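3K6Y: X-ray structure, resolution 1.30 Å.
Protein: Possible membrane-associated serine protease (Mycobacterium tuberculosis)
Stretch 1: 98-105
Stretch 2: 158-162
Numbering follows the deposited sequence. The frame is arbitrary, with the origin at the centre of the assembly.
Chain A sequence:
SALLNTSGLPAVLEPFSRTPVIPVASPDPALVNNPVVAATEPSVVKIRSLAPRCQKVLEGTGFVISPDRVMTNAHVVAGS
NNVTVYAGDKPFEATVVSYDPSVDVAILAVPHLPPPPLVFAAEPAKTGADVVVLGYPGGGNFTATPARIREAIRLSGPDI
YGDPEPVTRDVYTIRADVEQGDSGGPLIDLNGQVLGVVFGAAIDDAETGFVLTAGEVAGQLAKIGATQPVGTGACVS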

# COMPACT_ATOMS: atom_id res chain seq x y z
N SER A 98 10.33 -5.50 -3.47
CA SER A 98 9.24 -6.45 -3.22
C SER A 98 8.66 -6.08 -1.87
O SER A 98 9.39 -5.75 -0.94
CB SER A 98 9.76 -7.89 -3.24
OG SER A 98 8.73 -8.81 -2.95
N TYR A 99 7.34 -6.14 -1.78
CA TYR A 99 6.63 -5.70 -0.59
C TYR A 99 5.36 -6.52 -0.51
O TYR A 99 4.51 -6.45 -1.41
CB TYR A 99 6.34 -4.19 -0.68
CG TYR A 99 5.60 -3.64 0.52
CD1 TYR A 99 6.28 -3.18 1.65
CD2 TYR A 99 4.21 -3.58 0.52
CE1 TYR A 99 5.59 -2.67 2.74
CE2 TYR A 99 3.52 -3.08 1.61
CZ TYR A 99 4.21 -2.64 2.71
OH TYR A 99 3.52 -2.15 3.78
N ASP A 100 5.21 -7.30 0.56
CA ASP A 100 4.07 -8.20 0.72
C ASP A 100 3.53 -8.03 2.15
O ASP A 100 4.11 -8.52 3.12
CB ASP A 100 4.49 -9.65 0.47
CG ASP A 100 3.33 -10.62 0.52
OD1 ASP A 100 2.36 -10.36 1.26
OD2 ASP A 100 3.41 -11.66 -0.17
N PRO A 101 2.42 -7.30 2.29
CA PRO A 101 1.87 -7.01 3.61
C PRO A 101 1.07 -8.16 4.19
O PRO A 101 0.64 -8.06 5.35
CB PRO A 101 0.97 -5.81 3.32
CG PRO A 101 0.48 -6.05 1.94
CD PRO A 101 1.66 -6.65 1.21
N SER A 102 0.85 -9.21 3.42
CA SER A 102 0.12 -10.39 3.89
C SER A 102 1.09 -11.31 4.60
O SER A 102 0.88 -11.68 5.76
CB SER A 102 -0.57 -11.12 2.73
OG SER A 102 -1.51 -10.28 2.07
N VAL A 103 2.16 -11.69 3.91
CA VAL A 103 3.20 -12.50 4.55
C VAL A 103 3.98 -11.62 5.56
O VAL A 103 4.43 -12.12 6.59
CB VAL A 103 4.13 -13.12 3.49
CG1 VAL A 103 5.26 -13.89 4.14
CG2 VAL A 103 3.35 -14.05 2.56
N ASP A 104 4.09 -10.31 5.26
CA ASP A 104 4.83 -9.30 6.05
C ASP A 104 6.33 -9.37 5.77
O ASP A 104 7.13 -9.52 6.70
CB ASP A 104 4.52 -9.33 7.55
CG ASP A 104 4.96 -8.06 8.27
OD1 ASP A 104 4.82 -8.02 9.52
OD2 ASP A 104 5.45 -7.11 7.62
N VAL A 105 6.69 -9.27 4.49
CA VAL A 105 8.11 -9.31 4.09
C VAL A 105 8.34 -8.26 3.03
O VAL A 105 7.49 -8.06 2.16
CB VAL A 105 8.50 -10.69 3.52
CG1 VAL A 105 9.93 -10.68 2.94
CG2 VAL A 105 8.40 -11.74 4.60
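Stretch 2, residues 158-162: PDIYG

The turn from Asp159 to Gly162 packs on the segment that follows the strand ending at Asp100. Stretch 1 leaves its strand after Asp100, takes helical phi/psi values from Pro101 to Val103 without the regular helical bonds, and returns through Asp104, whose phi is positive (80°), to Val105. Asp100 ties this bend together: its N donates to Val105 O (2.9 Å), its O accepts from Val105 N (3.0 Å) and Asp104 N (2.8 Å), and its side-chain OD1 receives Ser102 N (2.9 Å) and Val103 N (3.0 Å). Stretch 2 has no regular helix or strand; Asp159 to Gly162 form a type I beta turn, closed by Gly162 N to Asp159 O (3.0 Å) and braced by Tyr161 N to Asp159 OD1 (3.0 Å). Gly162, with phi 68°, ends the turn in a region that favours glycine.

The backbones run in opposite senses where they meet: Pro101 CA lies 5.9 Å from Ile160 CA, and Ser102 CA 5.1 Å from Asp159 CA. The contact buries 313 Å² over both sides, with the largest single shares at Ile160 (71 Å²) and Pro101 (66 Å²).

Two polar links join the stretches directly. One is a weak but nearly straight hydrogen bond from Ile160 N to Pro101 O (3.5 Å, 176°). Farther along, the two tyrosine hydroxyls form a hydrogen bond, Tyr99 OH to Tyr161 OH at 2.9 Å, with Tyr161 OH at the edge of the Tyr99 ring, near its plane. Both CA-to-CB bonds point sideways, and it is the length of the side chains that brings the hydroxyls together.

A water adds a third link. Ser102 points its CA-to-CB bond away from stretch 2, and its OG stays 4.4 Å from Asp159 OD2. Water 1 bridges this gap, lying 2.6 Å from Ser102 OG and donating to Asp159 OD2 at 2.8 Å.

The apolar part of the contact centres on Pro101 and Ile160, which direct their CA-to-CB bonds toward each other's stretch; Pro101 CB meets Ile160 CG1 at 3.9 Å. Pro101 CB also approaches Tyr161 CE1 at 3.5 Å, so this one carbon touches both Ile160 and Tyr161. Tyr99 CE2 and Tyr161 CZ, 4.3 Å apart, extend the apolar contact beside the hydroxyl pair. Van der Waals contacts between carbon and oxygen complete the fit: Pro101 O lies 3.4 Å from Asp159 CB, and Ile160, with chi1 p and chi2 t, reaches in two directions, its CD1 coming within 3.7 Å of Tyr99 OH and its CG2 lying 3.3 Å from Asp104 OD1, a carboxylate oxygen hydrogen-bonded elsewhere in the structure.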

# COMPACT_ATOMS: atom_id res chain seq x y z
N PRO A 158 -4.95 -11.07 11.40
CA PRO A 158 -5.03 -9.99 10.40
C PRO A 158 -3.66 -9.74 9.77
O PRO A 158 -2.61 -10.01 10.39
CB PRO A 158 -5.41 -8.77 11.25
CG PRO A 158 -4.84 -9.09 12.63
CD PRO A 158 -5.03 -10.57 12.79
N ASP A 159 -3.67 -9.19 8.55
CA ASP A 159 -2.42 -8.71 7.96
C ASP A 159 -2.03 -7.39 8.62
O ASP A 159 -2.73 -6.93 9.54
CB ASP A 159 -2.52 -8.63 6.43
CG ASP A 159 -3.43 -7.52 5.91
OD1 ASP A 159 -3.80 -6.57 6.65
OD2 ASP A 159 -3.76 -7.61 4.70
N ILE A 160 -0.93 -6.79 8.19
CA ILE A 160 -0.40 -5.65 8.93
C ILE A 160 -1.32 -4.42 8.89
O ILE A 160 -1.19 -3.53 9.74
CB ILE A 160 1.03 -5.26 8.49
CG1 ILE A 160 1.06 -4.78 7.05
CG2 ILE A 160 1.99 -6.42 8.74
CD1 ILE A 160 2.42 -4.21 6.65
N TYR A 161 -2.23 -4.38 7.92
CA TYR A 161 -3.17 -3.27 7.81
C TYR A 161 -4.50 -3.52 8.50
O TYR A 161 -5.36 -2.62 8.53
CB TYR A 161 -3.48 -3.00 6.35
CG TYR A 161 -2.30 -2.74 5.44
CD1 TYR A 161 -2.26 -3.36 4.19
CD2 TYR A 161 -1.30 -1.84 5.78
CE1 TYR A 161 -1.24 -3.12 3.28
CE2 TYR A 161 -0.21 -1.61 4.88
CZ TYR A 161 -0.21 -2.25 3.63
OH TYR A 161 0.82 -1.99 2.75
N GLY A 162 -4.70 -4.72 9.01
CA GLY A 162 -6.02 -5.07 9.54
C GLY A 162 -7.04 -5.15 8.41
O GLY A 162 -8.22 -4.85 8.61
O HOH W 1 -3.74 -10.12 3.46